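Long-range contact in periplasmic solute binding protein (Candidatus liberibacter, PDB 4CL2), which binds a divalent metal ion, manganese or zinc, in the periplasm, probably to hand it to an ABC importer for uptake: residues G15-T27 against D129-Y143. Residues are numbered along the deposited sequence; the frame is centred on the assembly and turned at random.
Sequences GDITQNIAKDLVT and DPSNAKKYELNAREY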
loop_
_atom_site.group_PDB
_atom_site.type_symbol
_atom_site.label_atom_id
_atom_site.label_comp_id
_atom_site.label_asym_id
_atom_site.label_seq_id
_atom_site.Cartn_x
_atom_site.Cartn_y
_atom_site.Cartn_z
ATOM N N GLY A 15 9.312 4.582 -1.738
ATOM C CA GLY A 15 10.183 5.507 -2.410
ATOM C C GLY A 15 9.565 6.849 -2.662
ATOM O O GLY A 15 10.209 7.912 -2.454
ATOM N N ASP A 16 8.308 6.856 -3.104
ATOM C CA ASP A 16 7.633 8.108 -3.408
ATOM C C ASP A 16 7.326 8.920 -2.136
ATOM O O ASP A 16 7.486 10.168 -2.095
ATOM C CB ASP A 16 6.339 7.844 -4.194
ATOM C CG ASP A 16 5.635 9.120 -4.536
ATOM O OD1 ASP A 16 6.091 9.864 -5.427
ATOM O OD2 ASP A 16 4.631 9.420 -3.866
ATOM N N ILE A 17 6.935 8.224 -1.066
ATOM C CA ILE A 17 6.704 8.905 0.230
ATOM C C ILE A 17 7.985 9.552 0.682
ATOM O O ILE A 17 8.044 10.729 1.062
ATOM C CB ILE A 17 6.204 7.908 1.283
ATOM C CG1 ILE A 17 4.784 7.480 0.954
ATOM C CG2 ILE A 17 6.197 8.588 2.675
ATOM C CD1 ILE A 17 4.373 6.237 1.692
ATOM N N THR A 18 9.062 8.780 0.593
ATOM C CA THR A 18 10.367 9.307 1.049
ATOM C C THR A 18 10.836 10.528 0.236
ATOM O O THR A 18 11.319 11.526 0.793
ATOM C CB THR A 18 11.403 8.194 0.957
ATOM O OG1 THR A 18 10.941 7.065 1.714
ATOM C CG2 THR A 18 12.718 8.644 1.572
ATOM N N GLN A 19 10.641 10.490 -1.068
ATOM C CA GLN A 19 10.971 11.630 -1.913
ATOM C C GLN A 19 10.221 12.858 -1.510
ATOM O O GLN A 19 10.765 13.949 -1.567
ATOM C CB GLN A 19 10.698 11.300 -3.380
ATOM C CG GLN A 19 11.018 12.402 -4.374
ATOM C CD GLN A 19 12.498 12.795 -4.403
ATOM O OE1 GLN A 19 13.390 12.005 -4.115
ATOM N NE2 GLN A 19 12.750 14.045 -4.724
ATOM N N ASN A 20 8.977 12.717 -1.076
ATOM C CA ASN A 20 8.242 13.905 -0.670
ATOM C C ASN A 20 8.699 14.490 0.653
ATOM O O ASN A 20 8.537 15.691 0.916
ATOM C CB ASN A 20 6.767 13.586 -0.596
ATOM C CG ASN A 20 6.128 13.663 -1.945
ATOM O OD1 ASN A 20 5.831 14.756 -2.465
ATOM N ND2 ASN A 20 5.977 12.525 -2.574
ATOM N N ILE A 21 9.284 13.659 1.510
ATOM C CA ILE A 21 9.798 14.148 2.779
ATOM C C ILE A 21 11.216 14.705 2.606
ATOM O O ILE A 21 11.567 15.694 3.224
ATOM C CB ILE A 21 9.703 13.059 3.862
ATOM C CG1 ILE A 21 8.222 12.582 4.070
ATOM C CG2 ILE A 21 10.309 13.496 5.181
ATOM C CD1 ILE A 21 8.154 11.186 4.603
ATOM N N ALA A 22 12.041 14.057 1.782
ATOM C CA ALA A 22 13.427 14.448 1.684
ATOM C C ALA A 22 13.681 15.522 0.645
ATOM O O ALA A 22 14.608 16.296 0.785
ATOM C CB ALA A 22 14.245 13.245 1.364
ATOM N N LYS A 23 12.849 15.610 -0.379
ATOM C CA LYS A 23 12.997 16.591 -1.452
ATOM C C LYS A 23 14.417 16.800 -1.903
ATOM O O LYS A 23 14.914 17.929 -1.941
ATOM C CB LYS A 23 12.432 17.909 -1.061
ATOM C CG LYS A 23 10.978 17.836 -0.801
ATOM C CD LYS A 23 10.507 19.215 -0.453
ATOM C CE LYS A 23 9.062 19.384 -0.848
ATOM N NZ LYS A 23 8.859 20.824 -1.168
ATOM N N ASP A 24 15.072 15.732 -2.237
ATOM C CA ASP A 24 16.481 15.950 -2.771
ATOM C C ASP A 24 17.585 16.312 -1.765
ATOM O O ASP A 24 18.766 16.440 -2.189
ATOM C CB ASP A 24 16.556 16.931 -3.956
ATOM C CG ASP A 24 15.675 16.516 -5.135
ATOM O OD1 ASP A 24 15.546 15.309 -5.453
ATOM O OD2 ASP A 24 15.125 17.422 -5.775
ATOM N N LEU A 25 17.278 16.341 -0.454
ATOM C CA LEU A 25 18.322 16.382 0.541
ATOM C C LEU A 25 19.154 15.129 0.602
ATOM O O LEU A 25 20.280 15.163 1.010
ATOM C CB LEU A 25 17.755 16.675 1.923
ATOM C CG LEU A 25 17.088 18.057 1.979
ATOM C CD1 LEU A 25 16.232 18.073 3.239
ATOM C CD2 LEU A 25 18.094 19.195 1.964
ATOM N N VAL A 26 18.531 14.017 0.235
ATOM C CA VAL A 26 19.168 12.709 0.069
ATOM C C VAL A 26 18.769 12.148 -1.292
ATOM O O VAL A 26 17.780 12.588 -1.897
ATOM C CB VAL A 26 18.792 11.706 1.173
ATOM C CG1 VAL A 26 19.085 12.278 2.533
ATOM C CG2 VAL A 26 17.356 11.210 1.036
ATOM N N THR A 27 19.558 11.190 -1.771
ATOM C CA THR A 27 19.209 10.436 -2.953
ATOM C C THR A 27 18.292 9.299 -2.590
ATOM O O THR A 27 18.665 8.484 -1.782
ATOM C CB THR A 27 20.483 9.909 -3.629
ATOM O OG1 THR A 27 21.293 11.046 -3.960
ATOM C CG2 THR A 27 20.161 9.131 -4.895
ATOM N N ASP A 129 20.343 12.124 9.202
ATOM C CA ASP A 129 20.835 13.383 8.658
ATOM C C ASP A 129 20.358 14.544 9.517
ATOM O O ASP A 129 19.520 15.350 9.109
ATOM C CB ASP A 129 20.324 13.521 7.229
ATOM C CG ASP A 129 20.839 14.760 6.537
ATOM O OD1 ASP A 129 21.957 15.218 6.843
ATOM O OD2 ASP A 129 20.142 15.231 5.592
ATOM N N PRO A 130 20.851 14.592 10.741
ATOM C CA PRO A 130 20.274 15.513 11.726
ATOM C C PRO A 130 20.457 16.978 11.420
ATOM O O PRO A 130 19.654 17.804 11.901
ATOM C CB PRO A 130 20.940 15.098 13.035
ATOM C CG PRO A 130 22.106 14.302 12.651
ATOM C CD PRO A 130 21.798 13.660 11.364
ATOM N N SER A 131 21.439 17.307 10.576
ATOM C CA SER A 131 21.651 18.684 10.239
ATOM C C SER A 131 20.498 19.274 9.415
ATOM O O SER A 131 20.390 20.504 9.314
ATOM C CB SER A 131 22.993 18.915 9.545
ATOM O OG SER A 131 22.901 18.399 8.252
ATOM N N ASN A 132 19.692 18.424 8.823
ATOM C CA ASN A 132 18.544 18.867 8.018
ATOM C C ASN A 132 17.210 18.601 8.750
ATOM O O ASN A 132 16.166 18.634 8.106
ATOM C CB ASN A 132 18.535 18.188 6.672
ATOM C CG ASN A 132 19.537 18.799 5.724
ATOM O OD1 ASN A 132 19.683 20.025 5.715
ATOM N ND2 ASN A 132 20.320 17.969 5.051
ATOM N N ALA A 133 17.256 18.359 10.064
ATOM C CA ALA A 133 16.038 18.081 10.817
ATOM C C ALA A 133 14.908 19.078 10.546
ATOM O O ALA A 133 13.745 18.668 10.393
ATOM C CB ALA A 133 16.324 18.039 12.314
ATOM N N LYS A 134 15.206 20.374 10.521
ATOM C CA LYS A 134 14.138 21.383 10.355
ATOM C C LYS A 134 13.449 21.286 9.005
ATOM O O LYS A 134 12.216 21.508 8.865
ATOM C CB LYS A 134 14.693 22.788 10.568
ATOM C CG LYS A 134 15.165 22.959 12.020
ATOM C CD LYS A 134 16.201 24.069 12.258
ATOM C CE LYS A 134 16.821 23.919 13.653
ATOM N NZ LYS A 134 18.141 24.582 13.758
ATOM N N LYS A 135 14.214 20.894 8.011
ATOM C CA LYS A 135 13.678 20.651 6.674
ATOM C C LYS A 135 12.824 19.392 6.573
ATOM O O LYS A 135 11.745 19.434 6.028
ATOM C CB LYS A 135 14.839 20.601 5.648
ATOM C CG LYS A 135 15.604 21.907 5.566
ATOM C CD LYS A 135 16.643 21.861 4.434
ATOM C CE LYS A 135 17.281 23.244 4.303
ATOM N NZ LYS A 135 18.142 23.392 3.098
ATOM N N TYR A 136 13.263 18.289 7.155
ATOM C CA TYR A 136 12.436 17.089 7.157
ATOM C C TYR A 136 11.143 17.356 7.936
ATOM O O TYR A 136 10.096 16.844 7.569
ATOM C CB TYR A 136 13.163 15.885 7.755
ATOM C CG TYR A 136 14.400 15.489 6.988
ATOM C CD1 TYR A 136 14.335 15.186 5.620
ATOM C CD2 TYR A 136 15.619 15.393 7.610
ATOM C CE1 TYR A 136 15.484 14.847 4.919
ATOM C CE2 TYR A 136 16.733 15.006 6.903
ATOM C CZ TYR A 136 16.649 14.744 5.564
ATOM O OH TYR A 136 17.770 14.414 4.793
ATOM N N GLU A 137 11.242 18.144 8.993
ATOM C CA GLU A 137 10.066 18.466 9.843
ATOM C C GLU A 137 9.031 19.219 9.011
ATOM O O GLU A 137 7.833 18.868 8.997
ATOM C CB GLU A 137 10.483 19.235 11.097
ATOM C CG GLU A 137 9.395 19.275 12.191
ATOM C CD GLU A 137 9.374 18.002 13.019
ATOM O OE1 GLU A 137 10.334 17.812 13.824
ATOM O OE2 GLU A 137 8.425 17.222 12.849
ATOM N N LEU A 138 9.475 20.274 8.345
ATOM C CA LEU A 138 8.566 21.063 7.526
ATOM C C LEU A 138 7.987 20.238 6.404
ATOM O O LEU A 138 6.765 20.231 6.128
ATOM C CB LEU A 138 9.279 22.323 7.030
ATOM C CG LEU A 138 8.547 22.993 5.829
ATOM C CD1 LEU A 138 7.359 23.709 6.384
ATOM C CD2 LEU A 138 9.512 23.948 5.123
ATOM N N ASN A 139 8.861 19.485 5.720
ATOM C CA ASN A 139 8.430 18.705 4.562
ATOM C C ASN A 139 7.419 17.636 4.921
ATOM O O ASN A 139 6.448 17.410 4.177
ATOM C CB ASN A 139 9.613 18.048 3.843
ATOM C CG ASN A 139 10.591 19.049 3.242
ATOM O OD1 ASN A 139 10.275 20.235 3.059
ATOM N ND2 ASN A 139 11.813 18.567 2.886
ATOM N N ALA A 140 7.634 16.982 6.065
ATOM C CA ALA A 140 6.749 15.941 6.529
ATOM C C ALA A 140 5.348 16.546 6.823
ATOM O O ALA A 140 4.332 15.913 6.510
ATOM C CB ALA A 140 7.290 15.258 7.768
ATOM N N ARG A 141 5.315 17.711 7.467
ATOM C CA ARG A 141 4.012 18.338 7.772
ATOM C C ARG A 141 3.303 18.740 6.463
ATOM O O ARG A 141 2.149 18.461 6.273
ATOM C CB ARG A 141 4.142 19.487 8.712
ATOM C CG ARG A 141 2.822 20.212 9.014
ATOM C CD ARG A 141 2.527 21.370 8.040
ATOM N NE ARG A 141 3.478 22.393 8.209
ATOM C CZ ARG A 141 3.593 23.454 7.400
ATOM N NH1 ARG A 141 2.779 23.549 6.340
ATOM N NH2 ARG A 141 4.498 24.323 7.611
ATOM N N GLU A 142 4.035 19.396 5.564
ATOM C CA GLU A 142 3.447 19.756 4.272
ATOM C C GLU A 142 2.880 18.585 3.566
ATOM O O GLU A 142 1.800 18.653 2.963
ATOM C CB GLU A 142 4.449 20.492 3.371
ATOM C CG GLU A 142 4.714 21.913 3.856
ATOM C CD GLU A 142 5.683 22.696 2.985
ATOM O OE1 GLU A 142 6.438 22.062 2.198
ATOM O OE2 GLU A 142 5.712 23.931 3.152
ATOM N N TYR A 143 3.627 17.493 3.503
ATOM C CA TYR A 143 3.157 16.340 2.762
ATOM C C TYR A 143 1.950 15.627 3.445
ATOM O O TYR A 143 0.983 15.196 2.776
ATOM C CB TYR A 143 4.314 15.376 2.556
ATOM C CG TYR A 143 3.976 14.148 1.754
ATOM C CD1 TYR A 143 3.451 14.251 0.462
ATOM C CD2 TYR A 143 4.242 12.903 2.230
ATOM C CE1 TYR A 143 3.189 13.081 -0.308
ATOM C CE2 TYR A 143 3.976 11.769 1.492
ATOM C CZ TYR A 143 3.433 11.862 0.224
ATOM O OH TYR A 143 3.217 10.738 -0.547
HETATM O O HOH W 1 2.712 11.167 -3.176
HETATM O O HOH W 2 6.754 17.789 1.422
#
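Y143, on the long helix 133-158, presents one face of its ring to the N20 side chain of helix 12-22, ring and amide stacked with their planes 3° apart. Putting CG anti to the backbone N (chi1 -178°) carries the ring across to the other helix, a knob among D16, I17, N20 and I21. Past CB, Y143 CG packs 3.7 Å from N20 CB, which stands over the ring centre in a CH-pi contact. Y143 CE1 comes 3.4 Å from N20 CG. On the other ring edge, CD2 meets I21 CG1 and CE2 approaches I17 CG2. At the tip, OH shares a water with D16 OD2, also bound by Y259 N. N20 ND2 bonds to D16 O, steadying the amide. One turn back, N139 ND2 reaches I21 O at 2.9 Å from above the carbonyl plane, and a second water joins N20 O to N139 O. Another turn toward that helix's start, L25 CD1 packs 3.7 Å from Y136 CE1. Within 129-143, Y136 OH donates to the anti lone pair of D129 OD2, gripped on its syn side by N132 ND2, holding the tyrosine in place. Apolar packing, one direct hydrogen bond to a last-turn carbonyl and two water bridges, without a salt bridge, thus fasten helix 12-22 to the interdomain helix typical of cluster 9 binding proteins.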